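Local structure of HTH-type transcriptional activator ampR (Citrobacter freundii, 3KOS) at residues C26-P29 against L30-D33; R158-T161 against H162-S165. The protein regulates expression of the AmpC beta-lactamase gene as a LysR-type DNA-binding transcription factor, of which this chain is the effector-binding domain. All blocks are in the same frame, centred on the assembly; numbering follows the deposited sequence.

Contact 1: residues C26-P29 against L30-D33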
ATOM      1  N   CYS A  26       3.744   1.449 -12.814  1.00  9.19           N
ATOM      2  CA  CYS A  26       4.681   1.849 -13.866  1.00  9.42           C
ATOM      3  C   CYS A  26       5.966   1.015 -13.929  1.00 12.34           C
ATOM      4  O   CYS A  26       6.273   0.410 -14.958  1.00 12.18           O
ATOM      5  CB  CYS A  26       5.018   3.337 -13.723  1.00  8.84           C
ATOM      6  SG  CYS A  26       6.141   3.990 -15.006  1.00 15.70           S
ATOM      7  N   LEU A  27       6.728   0.986 -12.839  1.00  9.88           N
ATOM      8  CA  LEU A  27       8.072   0.406 -12.886  1.00  8.19           C
ATOM      9  C   LEU A  27       8.117  -1.108 -13.059  1.00  9.06           C
ATOM     10  O   LEU A  27       8.882  -1.620 -13.874  1.00 10.26           O
ATOM     11  CB  LEU A  27       8.869   0.803 -11.640  1.00  7.07           C
ATOM     12  CG  LEU A  27      10.321   0.332 -11.638  1.00 10.80           C
ATOM     13  CD1 LEU A  27      11.059   0.934 -12.841  1.00 10.95           C
ATOM     14  CD2 LEU A  27      10.987   0.716 -10.320  1.00 12.92           C
ATOM     15  N   PHE A  28       7.335  -1.836 -12.269  1.00  8.59           N
ATOM     16  CA  PHE A  28       7.441  -3.291 -12.271  1.00  9.58           C
ATOM     17  C   PHE A  28       7.216  -3.902 -13.655  1.00 11.82           C
ATOM     18  O   PHE A  28       7.966  -4.783 -14.067  1.00 12.50           O
ATOM     19  CB  PHE A  28       6.516  -3.925 -11.217  1.00 12.21           C
ATOM     20  CG  PHE A  28       7.030  -3.810  -9.805  1.00 11.20           C
ATOM     21  CD1 PHE A  28       8.282  -3.286  -9.544  1.00 14.29           C
ATOM     22  CD2 PHE A  28       6.252  -4.242  -8.731  1.00 11.23           C
ATOM     23  CE1 PHE A  28       8.755  -3.184  -8.236  1.00 13.82           C
ATOM     24  CE2 PHE A  28       6.717  -4.149  -7.435  1.00 12.08           C
ATOM     25  CZ  PHE A  28       7.961  -3.620  -7.181  1.00 12.37           C
ATOM     26  N   PRO A  29       6.201  -3.423 -14.383  1.00 11.47           N
ATOM     27  CA  PRO A  29       5.981  -3.978 -15.722  1.00 16.06           C
ATOM     28  C   PRO A  29       7.164  -3.716 -16.661  1.00 16.29           C
ATOM     29  O   PRO A  29       7.332  -4.439 -17.644  1.00 17.97           O
ATOM     30  CB  PRO A  29       4.754  -3.215 -16.215  1.00 18.63           C
ATOM     31  CG  PRO A  29       4.016  -2.825 -14.954  1.00 18.57           C
ATOM     32  CD  PRO A  29       5.115  -2.509 -13.972  1.00 14.90           C
ATOM     33  N   LEU A  30       7.961  -2.697 -16.355  1.00 11.40           N
ATOM     34  CA  LEU A  30       9.088  -2.326 -17.216  1.00 13.51           C
ATOM     35  C   LEU A  30      10.412  -2.956 -16.801  1.00 16.02           C
ATOM     36  O   LEU A  30      11.409  -2.827 -17.519  1.00 15.17           O
ATOM     37  CB  LEU A  30       9.245  -0.810 -17.255  1.00 13.73           C
ATOM     38  CG  LEU A  30       8.071  -0.065 -17.887  1.00 15.23           C
ATOM     39  CD1 LEU A  30       8.200   1.423 -17.673  1.00 18.43           C
ATOM     40  CD2 LEU A  30       7.987  -0.398 -19.370  1.00 24.70           C
ATOM     41  N   LEU A  31      10.442  -3.641 -15.661  1.00 13.25           N
ATOM     42  CA  LEU A  31      11.729  -4.096 -15.131  1.00 15.86           C
ATOM     43  C   LEU A  31      12.481  -5.060 -16.060  1.00 17.02           C
ATOM     44  O   LEU A  31      13.709  -5.023 -16.128  1.00 15.87           O
ATOM     45  CB  LEU A  31      11.590  -4.685 -13.724  1.00 14.25           C
ATOM     46  CG  LEU A  31      11.555  -3.659 -12.590  1.00 18.69           C
ATOM     47  CD1 LEU A  31      11.496  -4.383 -11.248  1.00 19.81           C
ATOM     48  CD2 LEU A  31      12.744  -2.709 -12.651  1.00 15.68           C
ATOM     49  N   SER A  32      11.763  -5.915 -16.782  1.00 15.92           N
ATOM     50  CA  SER A  32      12.446  -6.864 -17.654  1.00 17.98           C
ATOM     51  C   SER A  32      13.157  -6.129 -18.791  1.00 14.84           C
ATOM     52  O   SER A  32      14.191  -6.587 -19.272  1.00 19.25           O
ATOM     53  CB  SER A  32      11.491  -7.944 -18.189  1.00 16.67           C
ATOM     54  OG  SER A  32      10.567  -7.396 -19.103  1.00 24.70           O
ATOM     55  N   ASP A  33      12.617  -4.987 -19.206  1.00 13.75           N
ATOM     56  CA  ASP A  33      13.290  -4.168 -20.212  1.00 17.04           C
ATOM     57  C   ASP A  33      14.580  -3.582 -19.641  1.00 16.39           C
ATOM     58  O   ASP A  33      15.585  -3.495 -20.346  1.00 13.64           O
ATOM     59  CB  ASP A  33      12.393  -3.047 -20.726  1.00 17.62           C
ATOM     60  CG  ASP A  33      12.996  -2.327 -21.922  1.00 18.64           C
ATOM     61  OD1 ASP A  33      13.127  -2.971 -22.983  1.00 21.38           O
ATOM     62  OD2 ASP A  33      13.336  -1.131 -21.809  1.00 18.41           O
TER
HETATM   63  O   HOH W   1       9.079  -6.581 -15.749  1.00 20.07           O
HETATM   64  O   HOH W   2       9.384  -4.969 -19.252  1.00 25.31           O

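Contact 2: residues R158-T161 against H162-S165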
ATOM      1  N   ARG A 158      -3.088   7.347 -14.415  1.00 10.34           N
ATOM      2  CA  ARG A 158      -2.154   6.556 -15.216  1.00 11.22           C
ATOM      3  C   ARG A 158      -1.438   5.469 -14.401  1.00 12.60           C
ATOM      4  O   ARG A 158      -0.779   4.592 -14.974  1.00 12.44           O
ATOM      5  CB  ARG A 158      -1.129   7.450 -15.926  1.00 12.48           C
HETATM    6  N   MSE A 159      -1.540   5.536 -13.076  1.00  9.57           N
HETATM    7  CA  MSE A 159      -0.936   4.500 -12.235  1.00 10.69           C
HETATM    8  C   MSE A 159      -1.891   3.331 -12.016  1.00 11.61           C
HETATM    9  O   MSE A 159      -1.520   2.332 -11.382  1.00  9.64           O
HETATM   10  CB  MSE A 159      -0.481   5.080 -10.891  1.00 11.33           C
HETATM   11  CG  MSE A 159       0.626   6.112 -11.015  1.00  9.52           C
HETATM   12 SE   MSE A 159       2.283   5.270 -11.692  1.00 21.82          SE
HETATM   13  CE  MSE A 159       2.671   6.499 -13.182  1.00 14.26           C
ATOM     14  N   PHE A 160      -3.114   3.446 -12.542  1.00 10.70           N
ATOM     15  CA  PHE A 160      -4.132   2.422 -12.311  1.00  9.10           C
ATOM     16  C   PHE A 160      -4.758   1.897 -13.598  1.00 10.42           C
ATOM     17  O   PHE A 160      -5.878   1.411 -13.611  1.00  9.61           O
ATOM     18  CB  PHE A 160      -5.164   2.908 -11.279  1.00  9.16           C
ATOM     19  CG  PHE A 160      -4.551   3.127  -9.927  1.00  8.33           C
ATOM     20  CD1 PHE A 160      -4.240   2.039  -9.121  1.00  9.38           C
ATOM     21  CD2 PHE A 160      -4.203   4.400  -9.499  1.00 10.18           C
ATOM     22  CE1 PHE A 160      -3.619   2.217  -7.888  1.00 10.94           C
ATOM     23  CE2 PHE A 160      -3.588   4.588  -8.257  1.00 10.33           C
ATOM     24  CZ  PHE A 160      -3.298   3.500  -7.457  1.00  9.95           C
ATOM     25  N   THR A 161      -3.985   1.952 -14.678  1.00 10.94           N
ATOM     26  CA  THR A 161      -4.473   1.471 -15.962  1.00 11.92           C
ATOM     27  C   THR A 161      -4.847  -0.004 -15.882  1.00 11.93           C
ATOM     28  O   THR A 161      -5.776  -0.441 -16.556  1.00 13.50           O
ATOM     29  CB  THR A 161      -3.438   1.695 -17.097  1.00 15.59           C
ATOM     30  OG1 THR A 161      -2.313   0.838 -16.889  1.00 26.25           O
ATOM     31  CG2 THR A 161      -2.965   3.122 -17.108  1.00 18.17           C
ATOM     32  N   HIS A 162      -4.144  -0.773 -15.049  1.00 13.84           N
ATOM     33  CA  HIS A 162      -4.479  -2.191 -14.887  1.00 14.56           C
ATOM     34  C   HIS A 162      -5.906  -2.387 -14.345  1.00 14.79           C
ATOM     35  O   HIS A 162      -6.621  -3.292 -14.779  1.00 13.79           O
ATOM     36  CB  HIS A 162      -3.442  -2.931 -14.023  1.00 16.26           C
ATOM     37  CG  HIS A 162      -3.257  -2.350 -12.651  1.00 15.55           C
ATOM     38  ND1 HIS A 162      -2.549  -1.187 -12.423  1.00 15.84           N
ATOM     39  CD2 HIS A 162      -3.671  -2.783 -11.436  1.00 16.61           C
ATOM     40  CE1 HIS A 162      -2.549  -0.922 -11.127  1.00 16.09           C
ATOM     41  NE2 HIS A 162      -3.226  -1.874 -10.506  1.00 15.42           N
ATOM     42  N   LEU A 163      -6.326  -1.519 -13.427  1.00 12.65           N
ATOM     43  CA  LEU A 163      -7.685  -1.572 -12.882  1.00 10.58           C
ATOM     44  C   LEU A 163      -8.726  -1.051 -13.869  1.00 13.18           C
ATOM     45  O   LEU A 163      -9.839  -1.559 -13.919  1.00 12.64           O
ATOM     46  CB  LEU A 163      -7.790  -0.784 -11.572  1.00 10.75           C
ATOM     47  CG  LEU A 163      -6.857  -1.212 -10.434  1.00 12.81           C
ATOM     48  CD1 LEU A 163      -7.073  -0.333  -9.192  1.00 10.72           C
ATOM     49  CD2 LEU A 163      -7.059  -2.689 -10.102  1.00 14.60           C
ATOM     50  N   LEU A 164      -8.369  -0.036 -14.649  1.00 11.06           N
ATOM     51  CA  LEU A 164      -9.306   0.503 -15.632  1.00 10.52           C
ATOM     52  C   LEU A 164      -9.529  -0.522 -16.748  1.00 11.76           C
ATOM     53  O   LEU A 164     -10.660  -0.774 -17.143  1.00 13.19           O
ATOM     54  CB  LEU A 164      -8.795   1.830 -16.208  1.00 11.26           C
ATOM     55  CG  LEU A 164      -8.810   2.980 -15.192  1.00 14.12           C
ATOM     56  CD1 LEU A 164      -7.899   4.119 -15.621  1.00 19.32           C
ATOM     57  CD2 LEU A 164     -10.251   3.468 -14.959  1.00 12.92           C
ATOM     58  N   SER A 165      -8.446  -1.116 -17.240  1.00 11.69           N
ATOM     59  CA  SER A 165      -8.543  -2.047 -18.355  1.00 15.28           C
ATOM     60  C   SER A 165      -9.275  -3.336 -17.984  1.00 16.45           C
ATOM     61  O   SER A 165      -9.977  -3.924 -18.813  1.00 15.75           O
ATOM     62  CB  SER A 165      -7.156  -2.358 -18.903  1.00 14.87           C
ATOM     63  OG  SER A 165      -6.604  -1.193 -19.491  1.00 15.60           O
TER

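Contact 1: residues C26-P29 against L30-D33
Leu31 packs back against Leu27 and Phe28, one turn earlier in helix 20-37. This helix is the crossover of a beta-alpha-beta unit that runs from strand 12-19 to strand 41-48. The two branches of Leu31 divide the work. CD1 of Leu31 lies 3.8 Å from CD1 of Phe28, and the two side chains run side by side in the same direction. CD2 of Leu31 sits 4.0 Å from CG of Leu27. With chi1 at -176°, Leu27 swings its CG across from the backbone N, and the end of the side chain comes nearer Leu31. Leu30 leaves the helix in another direction. Its CG approaches Cys26 O at 3.5 Å, and the side chain continues onto Val206 of helix 194-209. Phe28 and Leu31 together rest on Ile45 and on Met134 of the second subunit, so this side is closely packed.

The side of Pro29 and Ser32 is looser and wet. The ring nitrogen of Pro29 has no hydrogen to give, and the helix is kinked here. Two direct amide bonds remain: Leu31 N to Phe28 O at 3.2 Å, and Leu30 N to Leu27 O at 2.9 Å. Water 1 donates to that same Phe28 O at 2.7 Å and accepts from Ser32 N. Water 2 donates to Pro29 O and also bonds Ser32 OG at 2.7 Å. The chemistry thus splits by side: leucine and phenylalanine carbons join helix, sheet and subunit, while on the exposed side two waters bridge Ser32 to the carbonyls of Phe28 and Pro29.

Contact 2: residues R158-T161 against H162-S165
Phe160 O takes the amide of Leu164 at the start of helix 161-165, where Phe160 holds the N-cap position. The short helix follows strand 153-156 in the LysR effector-binding fold.

Leu164 N reaches Phe160 O at 3.1 Å. Leu163 N adds a weak bond to the same oxygen. One residue on, Ser165 N bonds Thr161 O at 2.8 Å. The carbonyls of Phe160 and Thr161 thus take the first i to i+4 bonds of the helix.

Apolar packing runs along the buried side. CD1 of Phe160 meets CD1 of Leu163 at 3.7 Å, the two side chains lying alongside each other. Both also touch Leu143 of helix 139-147.

The aromatic contact is oblique. The Phe160 and His162 side chains lie side by side, but their ring planes are 41° apart, with centroids 6.0 Å apart. CG of His162 lies between its backbone N and carbonyl carbon (chi1 58°), which turns the imidazole back toward Met159 and Phe160. His162 also packs on Glu144 of the second subunit. The edge of its ring faces the preceding turn, with CE1 of His162 3.4 Å from Met159 O.

The contacts come in series along the chain, contact 1 first, and their centres lie about 15 Å apart. Contact 1 is within helix 20-37, beside strand 41-48 at one outer position of the mixed sheet. Contact 2 follows strand 153-156, at the other outer position within this chain. They meet directly: CB of Cys26 packs on SE of selenomethionine Met159 at 3.9 Å. Phe160 and Met159 also touch Thr21 near the start of helix 20-37. Both contacts reach the second subunit, through Phe28 and Leu31 in one and His162 in the other. Parts distant in sequence are thereby joined within the effector-binding domain, and both contribute to packing in the dimeric assembly.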